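Local coordinates for putative drug/sodium antiporter (Escherichia coli, PDB 4Z3N), which is a MATE-family membrane transporter implicated in transport of the genotoxin colibactin, probably working as an antiporter, at residues F301-M306 / L381-V386; K30-M35 / W334-L339; P38-M43 / M306-T311. All blocks are in the same frame, centred on the assembly; numbering follows the deposited sequence.

Contact 1. Residues F301-M306 / L381-V386; sequences FIITPM and LALPFV. With OLC ((2R)-2,3-dihydroxypropyl (9Z)-octadec-9-enoate), chain B.
Residues 301-306 and 381-386 pack against each other inside the C-terminal half of the MATE fold, where helix 286-322 runs beside the start of helix 382-399. The two short axes come within 10.1 Å and cross at -27°, so the helices travel nearly side by side in the same direction. Helix 301-306 is kinked at Pro305, which has no N-H for the turn before; the partner helix is only weakly bonded in its first turn.

Aliphatic packing carries most of the contact. Leu383, its CG anti to the carbonyl carbon, spreads its two methyls over neighbouring isoleucines. CD1 lies 4.2 Å from CG2 of Ile302, while CD2 faces the CG1-CD1 arm of Ile303; both isoleucines cross the leucine at about a right angle. Leu347 and His351 of helix 326-358 also touch Ile302.

Met306 adds thioether packing, its methyl against a backbone oxygen. Its chain bends at the last torsion (chi3 -49°), which carries CE to 3.7 Å from the backbone O of Leu383; SD lies 4.3 Å from CG1 of Val386. Met306 also meets Ala387 and Leu390, further along the same partner helix.

A monoolein chain (OLC, chain B) brings lipid to the contact. Its double-bond carbons lie against the first turn of helix 382-399, C9 at 3.9 Å from Leu383 CD2 and C10 at 4.0 Å from Ala382 CB, and the tail continues past Val386, whose CG1 is 3.9 Å from C15.

Polar bonding stays within each helix. Phe301 O accepts two donors from one residue: Thr304 N, and Thr304 OG1, which sits in the carbonyl plane on a lone pair at a C=O...donor angle of 133°.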
loop_
_atom_site.group_PDB
_atom_site.type_symbol
_atom_site.label_atom_id
_atom_site.label_comp_id
_atom_site.label_asym_id
_atom_site.label_seq_id
_atom_site.Cartn_x
_atom_site.Cartn_y
_atom_site.Cartn_z
ATOM N N PHE A 301 -10.986 0.541 -2.435
ATOM C CA PHE A 301 -11.465 -0.693 -1.824
ATOM C C PHE A 301 -11.492 -1.873 -2.816
ATOM O O PHE A 301 -11.180 -3.000 -2.454
ATOM C CB PHE A 301 -12.866 -0.519 -1.219
ATOM C CG PHE A 301 -13.605 -1.834 -1.049
ATOM C CD1 PHE A 301 -13.193 -2.766 -0.087
ATOM C CD2 PHE A 301 -14.681 -2.158 -1.874
ATOM C CE1 PHE A 301 -13.849 -3.990 0.063
ATOM C CE2 PHE A 301 -15.344 -3.380 -1.730
ATOM C CZ PHE A 301 -14.923 -4.299 -0.757
ATOM N N ILE A 302 -11.878 -1.609 -4.058
ATOM C CA ILE A 302 -11.993 -2.652 -5.067
ATOM C C ILE A 302 -10.643 -3.322 -5.307
ATOM O O ILE A 302 -10.537 -4.515 -5.642
ATOM C CB ILE A 302 -12.526 -2.081 -6.401
ATOM C CG1 ILE A 302 -14.006 -1.716 -6.269
ATOM C CG2 ILE A 302 -12.289 -3.067 -7.566
ATOM C CD1 ILE A 302 -14.524 -0.921 -7.453
ATOM N N ILE A 303 -9.604 -2.535 -5.102
ATOM C CA ILE A 303 -8.259 -2.946 -5.438
ATOM C C ILE A 303 -7.591 -3.696 -4.270
ATOM O O ILE A 303 -6.564 -4.361 -4.449
ATOM C CB ILE A 303 -7.465 -1.688 -5.885
ATOM C CG1 ILE A 303 -8.048 -1.147 -7.186
ATOM C CG2 ILE A 303 -5.956 -1.908 -5.939
ATOM C CD1 ILE A 303 -7.517 0.219 -7.560
ATOM N N THR A 304 -8.195 -3.611 -3.084
ATOM C CA THR A 304 -7.555 -4.110 -1.863
ATOM C C THR A 304 -7.362 -5.636 -1.857
ATOM O O THR A 304 -6.345 -6.104 -1.367
ATOM C CB THR A 304 -8.320 -3.674 -0.563
ATOM O OG1 THR A 304 -9.732 -3.828 -0.726
ATOM C CG2 THR A 304 -8.035 -2.228 -0.232
ATOM N N PRO A 305 -8.323 -6.413 -2.400
ATOM C CA PRO A 305 -8.133 -7.870 -2.463
ATOM C C PRO A 305 -6.881 -8.276 -3.258
ATOM O O PRO A 305 -6.282 -9.319 -2.992
ATOM C CB PRO A 305 -9.417 -8.364 -3.152
ATOM C CG PRO A 305 -9.992 -7.192 -3.800
ATOM C CD PRO A 305 -9.623 -6.018 -2.963
ATOM N N MET A 306 -6.478 -7.439 -4.207
ATOM C CA MET A 306 -5.253 -7.684 -4.957
ATOM C C MET A 306 -3.984 -7.350 -4.143
ATOM O O MET A 306 -2.923 -7.966 -4.336
ATOM C CB MET A 306 -5.303 -6.896 -6.262
ATOM C CG MET A 306 -3.989 -6.389 -6.773
ATOM S SD MET A 306 -4.290 -4.868 -7.706
ATOM C CE MET A 306 -5.641 -5.362 -8.773
ATOM N N LEU A 381 -12.973 -1.462 -15.835
ATOM C CA LEU A 381 -12.515 -2.762 -16.294
ATOM C C LEU A 381 -10.994 -2.832 -16.376
ATOM O O LEU A 381 -10.430 -3.928 -16.408
ATOM C CB LEU A 381 -13.134 -3.105 -17.651
ATOM C CG LEU A 381 -14.617 -3.468 -17.576
ATOM C CD1 LEU A 381 -15.249 -3.630 -18.955
ATOM C CD2 LEU A 381 -14.730 -4.730 -16.769
ATOM N N ALA A 382 -10.331 -1.681 -16.409
ATOM C CA ALA A 382 -8.875 -1.673 -16.389
ATOM C C ALA A 382 -8.374 -2.227 -15.062
ATOM O O ALA A 382 -7.326 -2.868 -15.017
ATOM C CB ALA A 382 -8.329 -0.289 -16.617
ATOM N N LEU A 383 -9.140 -2.019 -13.995
ATOM C CA LEU A 383 -8.676 -2.360 -12.654
ATOM C C LEU A 383 -8.143 -3.797 -12.504
ATOM O O LEU A 383 -7.061 -3.985 -11.953
ATOM C CB LEU A 383 -9.781 -2.099 -11.634
ATOM C CG LEU A 383 -9.887 -0.622 -11.232
ATOM C CD1 LEU A 383 -11.184 -0.321 -10.521
ATOM C CD2 LEU A 383 -8.722 -0.212 -10.350
ATOM N N PRO A 384 -8.881 -4.807 -12.995
ATOM C CA PRO A 384 -8.420 -6.198 -12.847
ATOM C C PRO A 384 -7.133 -6.434 -13.650
ATOM O O PRO A 384 -6.285 -7.266 -13.293
ATOM C CB PRO A 384 -9.586 -7.023 -13.397
ATOM C CG PRO A 384 -10.415 -6.050 -14.226
ATOM C CD PRO A 384 -10.233 -4.723 -13.573
ATOM N N PHE A 385 -6.970 -5.655 -14.713
ATOM C CA PHE A 385 -5.741 -5.712 -15.491
ATOM C C PHE A 385 -4.535 -5.149 -14.725
ATOM O O PHE A 385 -3.406 -5.558 -14.977
ATOM C CB PHE A 385 -5.937 -4.978 -16.816
ATOM C CG PHE A 385 -6.714 -5.773 -17.826
ATOM C CD1 PHE A 385 -8.087 -5.639 -17.914
ATOM C CD2 PHE A 385 -6.068 -6.698 -18.657
ATOM C CE1 PHE A 385 -8.809 -6.390 -18.820
ATOM C CE2 PHE A 385 -6.781 -7.441 -19.573
ATOM C CZ PHE A 385 -8.158 -7.287 -19.657
ATOM N N VAL A 386 -4.778 -4.232 -13.782
ATOM C CA VAL A 386 -3.740 -3.719 -12.893
ATOM C C VAL A 386 -3.051 -4.869 -12.130
ATOM O O VAL A 386 -1.853 -4.804 -11.831
ATOM C CB VAL A 386 -4.330 -2.668 -11.885
ATOM C CG1 VAL A 386 -3.265 -2.153 -10.897
ATOM C CG2 VAL A 386 -4.957 -1.510 -12.630
HETATM C C18 OLC B . -1.801 0.927 -7.484
HETATM C C10 OLC B . -7.771 2.406 -13.769
HETATM C C9 OLC B . -8.233 2.919 -12.611
HETATM C C17 OLC B . -3.020 1.155 -8.357
HETATM C C11 OLC B . -6.321 2.583 -14.180
HETATM C C8 OLC B . -9.639 3.496 -12.559
HETATM C C24 OLC B . -2.622 8.574 -15.454
HETATM C C16 OLC B . -2.566 1.577 -9.736
HETATM C C12 OLC B . -5.520 3.373 -13.154
HETATM C C7 OLC B . -10.019 3.945 -11.159
HETATM C C15 OLC B . -3.761 1.706 -10.673
HETATM C C13 OLC B . -4.149 2.725 -12.960
HETATM C C6 OLC B . -9.369 5.273 -10.822
HETATM C C14 OLC B . -3.585 2.928 -11.565
HETATM C C5 OLC B . -9.537 6.260 -11.959
HETATM C C4 OLC B . -8.480 7.350 -11.853
HETATM C C3 OLC B . -7.107 6.739 -11.654
HETATM C C2 OLC B . -5.999 7.726 -11.970
HETATM C C21 OLC B . -3.083 6.565 -14.052
HETATM C C1 OLC B . -4.753 6.980 -12.429
HETATM C C22 OLC B . -2.031 7.311 -14.855
HETATM O O19 OLC B . -4.495 5.854 -12.027
HETATM O O25 OLC B . -1.698 9.634 -15.314
HETATM O O23 OLC B . -0.950 7.663 -14.013
HETATM O O20 OLC B . -3.950 7.511 -13.449
#

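Contact 2. Residues K30-M35 / W334-L339; sequences KLLLRM and WAAVAL. With OLC ((2R)-2,3-dihydroxypropyl (9Z)-octadec-9-enoate), chain F.
The junction between the first predicted transmembrane helix, at residues 30-35, and helix 326-358, at residues 334-339, is a small apolar crossing of leucines and alanines. The short axes approach to 10.1 Å and cross steeply, at -60°, so the contact is confined to about one turn of each helix.

Leu32 is its main projection. With CG anti to the carbonyl carbon, it lays CD1 on the surface made by two alanines, 3.8 Å from Ala335 CB and 3.8 Å from Ala336 CB, and close to the backbone N of Ala336. Having only a methyl at each position lets the leucine tip come down near the backbone.

In the MATE fold two six-helix bundles face each other across a central cleft, and this crossing joins the opening helix of the N-terminal bundle to a helix of the C-terminal one. Ile309 of helix 286-322 packs on both Ala336 and Leu339, adding a third helix to the junction.

Leu339 answers from the other side with a single methyl. Its CD1 lies 4.0 Å from Leu32 CB and 4.0 Å from Leu33 CG, so it touches two consecutive leucines, meeting Leu33 obliquely. Trp334 points away from helix 30-35, and one face of its indole takes the acyl chain of OLC (chain F), with C8 3.7 Å above the ring plane and offset toward the rim.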
loop_
_atom_site.group_PDB
_atom_site.type_symbol
_atom_site.label_atom_id
_atom_site.label_comp_id
_atom_site.label_asym_id
_atom_site.label_seq_id
_atom_site.Cartn_x
_atom_site.Cartn_y
_atom_site.Cartn_z
ATOM N N LYS A 30 -4.921 -22.812 -2.867
ATOM C CA LYS A 30 -5.134 -22.992 -1.431
ATOM C C LYS A 30 -4.067 -22.246 -0.620
ATOM O O LYS A 30 -4.372 -21.547 0.352
ATOM C CB LYS A 30 -5.137 -24.487 -1.053
ATOM C CG LYS A 30 -6.290 -25.295 -1.661
ATOM C CD LYS A 30 -7.625 -24.549 -1.518
ATOM C CE LYS A 30 -8.733 -25.176 -2.371
ATOM N NZ LYS A 30 -9.140 -24.325 -3.541
ATOM N N LEU A 31 -2.816 -22.391 -1.035
ATOM C CA LEU A 31 -1.708 -21.749 -0.346
ATOM C C LEU A 31 -1.833 -20.212 -0.347
ATOM O O LEU A 31 -1.749 -19.589 0.706
ATOM C CB LEU A 31 -0.386 -22.194 -0.972
ATOM C CG LEU A 31 0.873 -21.525 -0.427
ATOM C CD1 LEU A 31 1.042 -21.743 1.085
ATOM C CD2 LEU A 31 2.130 -21.959 -1.225
ATOM N N LEU A 32 -2.057 -19.601 -1.510
ATOM C CA LEU A 32 -2.192 -18.149 -1.576
ATOM C C LEU A 32 -3.427 -17.613 -0.825
ATOM O O LEU A 32 -3.371 -16.545 -0.200
ATOM C CB LEU A 32 -2.241 -17.683 -3.032
ATOM C CG LEU A 32 -0.935 -17.727 -3.815
ATOM C CD1 LEU A 32 -1.214 -17.534 -5.292
ATOM C CD2 LEU A 32 0.044 -16.680 -3.311
ATOM N N LEU A 33 -4.540 -18.332 -0.895
ATOM C CA LEU A 33 -5.768 -17.851 -0.279
ATOM C C LEU A 33 -5.689 -17.898 1.216
ATOM O O LEU A 33 -6.144 -16.985 1.894
ATOM C CB LEU A 33 -6.966 -18.669 -0.727
ATOM C CG LEU A 33 -7.612 -18.224 -2.023
ATOM C CD1 LEU A 33 -8.825 -19.101 -2.260
ATOM C CD2 LEU A 33 -7.963 -16.742 -1.923
ATOM N N ARG A 34 -5.129 -18.980 1.741
ATOM C CA ARG A 34 -5.080 -19.150 3.183
ATOM C C ARG A 34 -4.155 -18.121 3.805
ATOM O O ARG A 34 -4.291 -17.768 4.973
ATOM C CB ARG A 34 -4.623 -20.545 3.546
ATOM C CG ARG A 34 -3.175 -20.614 3.844
ATOM C CD ARG A 34 -2.712 -22.049 3.741
ATOM N NE ARG A 34 -2.443 -22.618 5.050
ATOM C CZ ARG A 34 -2.034 -23.863 5.238
ATOM N NH1 ARG A 34 -1.860 -24.661 4.188
ATOM N NH2 ARG A 34 -1.805 -24.301 6.471
ATOM N N MET A 35 -3.191 -17.669 3.023
ATOM C CA MET A 35 -2.307 -16.605 3.437
ATOM C C MET A 35 -2.892 -15.225 3.195
ATOM O O MET A 35 -2.678 -14.307 3.996
ATOM C CB MET A 35 -0.983 -16.742 2.718
ATOM C CG MET A 35 -0.204 -17.954 3.147
ATOM S SD MET A 35 1.297 -18.090 2.196
ATOM C CE MET A 35 2.267 -16.747 2.874
ATOM N N TRP A 334 1.196 -16.664 -11.614
ATOM C CA TRP A 334 -0.029 -16.832 -12.411
ATOM C C TRP A 334 -1.226 -17.378 -11.615
ATOM O O TRP A 334 -2.368 -17.121 -12.000
ATOM C CB TRP A 334 0.227 -17.724 -13.627
ATOM C CG TRP A 334 1.136 -17.105 -14.638
ATOM C CD1 TRP A 334 2.428 -17.443 -14.877
ATOM C CD2 TRP A 334 0.832 -16.023 -15.534
ATOM N NE1 TRP A 334 2.956 -16.644 -15.864
ATOM C CE2 TRP A 334 1.998 -15.769 -16.293
ATOM C CE3 TRP A 334 -0.311 -15.251 -15.775
ATOM C CZ2 TRP A 334 2.062 -14.772 -17.273
ATOM C CZ3 TRP A 334 -0.247 -14.253 -16.755
ATOM C CH2 TRP A 334 0.936 -14.027 -17.488
ATOM N N ALA A 335 -0.985 -18.115 -10.524
ATOM C CA ALA A 335 -2.074 -18.491 -9.602
ATOM C C ALA A 335 -2.683 -17.233 -8.949
ATOM O O ALA A 335 -3.918 -17.039 -8.909
ATOM C CB ALA A 335 -1.571 -19.448 -8.536
ATOM N N ALA A 336 -1.785 -16.390 -8.436
ATOM C CA ALA A 336 -2.126 -15.077 -7.899
ATOM C C ALA A 336 -2.867 -14.193 -8.917
ATOM O O ALA A 336 -3.864 -13.556 -8.568
ATOM C CB ALA A 336 -0.869 -14.371 -7.418
ATOM N N VAL A 337 -2.380 -14.130 -10.157
ATOM C CA VAL A 337 -3.049 -13.294 -11.156
ATOM C C VAL A 337 -4.474 -13.827 -11.384
ATOM O O VAL A 337 -5.422 -13.047 -11.493
ATOM C CB VAL A 337 -2.277 -13.230 -12.521
ATOM C CG1 VAL A 337 -3.162 -12.635 -13.593
ATOM C CG2 VAL A 337 -0.995 -12.421 -12.398
ATOM N N ALA A 338 -4.618 -15.158 -11.433
ATOM C CA ALA A 338 -5.925 -15.776 -11.608
ATOM C C ALA A 338 -6.874 -15.400 -10.464
ATOM O O ALA A 338 -8.015 -15.011 -10.703
ATOM C CB ALA A 338 -5.799 -17.272 -11.720
ATOM N N LEU A 339 -6.406 -15.485 -9.224
ATOM C CA LEU A 339 -7.252 -15.080 -8.094
ATOM C C LEU A 339 -7.606 -13.598 -8.129
ATOM O O LEU A 339 -8.790 -13.233 -8.063
ATOM C CB LEU A 339 -6.579 -15.399 -6.758
ATOM C CG LEU A 339 -6.401 -16.883 -6.476
ATOM C CD1 LEU A 339 -5.498 -17.073 -5.241
ATOM C CD2 LEU A 339 -7.771 -17.582 -6.339
HETATM C C18 OLC F . -4.238 -6.423 -23.049
HETATM C C10 OLC F . -2.146 -15.356 -20.582
HETATM C C9 OLC F . -1.990 -16.549 -19.967
HETATM C C17 OLC F . -3.099 -7.187 -22.392
HETATM C C11 OLC F . -2.449 -14.099 -19.785
HETATM C C8 OLC F . -0.628 -16.920 -19.402
HETATM C C16 OLC F . -3.591 -8.517 -21.849
HETATM C C12 OLC F . -1.885 -12.886 -20.496
HETATM C C7 OLC F . -0.531 -18.401 -19.078
HETATM C C15 OLC F . -2.528 -9.244 -21.036
HETATM C C13 OLC F . -2.772 -11.659 -20.320
HETATM C C6 OLC F . 0.890 -18.859 -19.292
HETATM C C14 OLC F . -2.467 -10.697 -21.455
#

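Contact 3. Residues P38-M43 / M306-T311; sequences PMFVGM and MLAIAT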
loop_
_atom_site.group_PDB
_atom_site.type_symbol
_atom_site.label_atom_id
_atom_site.label_comp_id
_atom_site.label_asym_id
_atom_site.label_seq_id
_atom_site.Cartn_x
_atom_site.Cartn_y
_atom_site.Cartn_z
ATOM N N PRO A 38 -6.423 -13.879 5.772
ATOM C CA PRO A 38 -6.101 -13.216 7.045
ATOM C C PRO A 38 -5.595 -11.804 6.832
ATOM O O PRO A 38 -5.890 -10.913 7.624
ATOM C CB PRO A 38 -4.989 -14.088 7.632
ATOM C CG PRO A 38 -5.198 -15.427 7.013
ATOM C CD PRO A 38 -5.754 -15.184 5.645
ATOM N N MET A 39 -4.820 -11.627 5.763
ATOM C CA MET A 39 -4.224 -10.339 5.410
ATOM C C MET A 39 -5.300 -9.347 5.004
ATOM O O MET A 39 -5.225 -8.164 5.326
ATOM C CB MET A 39 -3.205 -10.493 4.273
ATOM C CG MET A 39 -2.450 -9.211 3.968
ATOM S SD MET A 39 -1.604 -8.485 5.402
ATOM C CE MET A 39 -0.235 -9.617 5.618
ATOM N N PHE A 40 -6.300 -9.844 4.292
ATOM C CA PHE A 40 -7.422 -9.020 3.917
ATOM C C PHE A 40 -8.259 -8.616 5.145
ATOM O O PHE A 40 -8.758 -7.492 5.209
ATOM C CB PHE A 40 -8.285 -9.738 2.877
ATOM C CG PHE A 40 -9.401 -8.897 2.337
ATOM C CD1 PHE A 40 -9.145 -7.858 1.454
ATOM C CD2 PHE A 40 -10.714 -9.134 2.721
ATOM C CE1 PHE A 40 -10.193 -7.066 0.948
ATOM C CE2 PHE A 40 -11.769 -8.340 2.229
ATOM C CZ PHE A 40 -11.504 -7.314 1.340
ATOM N N VAL A 41 -8.411 -9.510 6.118
ATOM C CA VAL A 41 -9.186 -9.165 7.310
ATOM C C VAL A 41 -8.459 -8.048 8.038
ATOM O O VAL A 41 -9.071 -7.080 8.497
ATOM C CB VAL A 41 -9.400 -10.368 8.269
ATOM C CG1 VAL A 41 -9.914 -9.887 9.618
ATOM C CG2 VAL A 41 -10.370 -11.380 7.662
ATOM N N GLY A 42 -7.139 -8.186 8.115
ATOM C CA GLY A 42 -6.290 -7.173 8.718
ATOM C C GLY A 42 -6.484 -5.824 8.055
ATOM O O GLY A 42 -6.450 -4.782 8.711
ATOM N N MET A 43 -6.703 -5.843 6.743
ATOM C CA MET A 43 -6.841 -4.605 5.999
ATOM C C MET A 43 -8.196 -3.980 6.278
ATOM O O MET A 43 -8.314 -2.775 6.325
ATOM C CB MET A 43 -6.637 -4.843 4.507
ATOM C CG MET A 43 -5.183 -5.054 4.122
ATOM S SD MET A 43 -4.940 -5.540 2.393
ATOM C CE MET A 43 -3.410 -6.463 2.511
ATOM N N MET A 306 -6.478 -7.439 -4.207
ATOM C CA MET A 306 -5.253 -7.684 -4.957
ATOM C C MET A 306 -3.984 -7.350 -4.143
ATOM O O MET A 306 -2.923 -7.966 -4.336
ATOM C CB MET A 306 -5.303 -6.896 -6.262
ATOM C CG MET A 306 -3.989 -6.389 -6.773
ATOM S SD MET A 306 -4.290 -4.868 -7.706
ATOM C CE MET A 306 -5.641 -5.362 -8.773
ATOM N N LEU A 307 -4.096 -6.386 -3.230
ATOM C CA LEU A 307 -2.984 -6.054 -2.342
ATOM C C LEU A 307 -2.781 -7.172 -1.318
ATOM O O LEU A 307 -1.653 -7.479 -0.936
ATOM C CB LEU A 307 -3.221 -4.715 -1.637
ATOM C CG LEU A 307 -3.291 -3.449 -2.502
ATOM C CD1 LEU A 307 -3.470 -2.233 -1.637
ATOM C CD2 LEU A 307 -2.062 -3.299 -3.345
ATOM N N ALA A 308 -3.885 -7.780 -0.891
ATOM C CA ALA A 308 -3.855 -8.938 0.002
ATOM C C ALA A 308 -3.158 -10.156 -0.626
ATOM O O ALA A 308 -2.286 -10.775 -0.006
ATOM C CB ALA A 308 -5.262 -9.304 0.414
ATOM N N ILE A 309 -3.566 -10.512 -1.840
ATOM C CA ILE A 309 -2.926 -11.583 -2.604
ATOM C C ILE A 309 -1.420 -11.295 -2.886
ATOM O O ILE A 309 -0.579 -12.193 -2.786
ATOM C CB ILE A 309 -3.701 -11.823 -3.930
ATOM C CG1 ILE A 309 -5.160 -12.155 -3.615
ATOM C CG2 ILE A 309 -3.054 -12.933 -4.757
ATOM C CD1 ILE A 309 -6.051 -12.294 -4.837
ATOM N N ALA A 310 -1.100 -10.039 -3.201
ATOM C CA ALA A 310 0.273 -9.597 -3.401
ATOM C C ALA A 310 1.152 -9.927 -2.208
ATOM O O ALA A 310 2.308 -10.363 -2.383
ATOM C CB ALA A 310 0.327 -8.086 -3.676
ATOM N N THR A 311 0.629 -9.692 -1.003
ATOM C CA THR A 311 1.438 -9.879 0.194
ATOM C C THR A 311 1.730 -11.365 0.340
ATOM O O THR A 311 2.831 -11.742 0.751
ATOM C CB THR A 311 0.767 -9.339 1.541
ATOM O OG1 THR A 311 -0.413 -10.087 1.857
ATOM C CG2 THR A 311 0.460 -7.859 1.483
#
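Helices 38-43 and 306-311 cross at 132° with their axes 8.7 Å apart, and the backbones come closest at Phe40 and Ala308, whose CA atoms are 5.3 Å from each other.

Ala308 is the residue on which the crossing turns. Its CB lies 3.9 Å from Phe40 CB and close to the plane of the Phe40 ring, at the edge; the ring itself runs on to Thr304 and Pro305. Met43, extended beyond CG, reaches over to helix 306-311 so that its CE lies 3.6 Å from Ala308 CA, with Leu307 and the CG2 methyl of Thr311 also beside it.

Met39 meets Thr311 tip to tip. Its CG is anti to the backbone N; CB and CG lie beside Thr311 OG1, and the bends at chi2 and chi3 turn the chain back so that CE also comes to 3.8 Å from it. That hydroxyl is held by its own helix, donating to Ala308 O over 2.7 Å, on a lone pair in the carbonyl plane.

Thr311 O accepts a bond from Gln176 NE2, a polar tie to the N-terminal half. Close approach of the first helix to helix 286-322 thus joins the two halves, as expected where the paired bundles of a MATE transporter meet.

In the fold
From the N terminus, helix 28-56 contributes residues 30-35 to contact 2 and then 38-43 to contact 3. The chain passes through the rest of the N-terminal half and helix 250-284 before helix 286-322 returns, where 301-306 opens contact 1 and 306-311 closes contact 3, Met306 serving both. Helix 326-358 then closes contact 2, so contact 3 is nested within it. Contact 1 closes last, on helix 382-399, and crosses both others. Contacts 2 and 3 bind the first helix to the C-terminal half, whereas contact 1 lies within that half. Contact 3 touches both others, while contacts 1 and 2 stay about 6 Å apart at their nearest atoms.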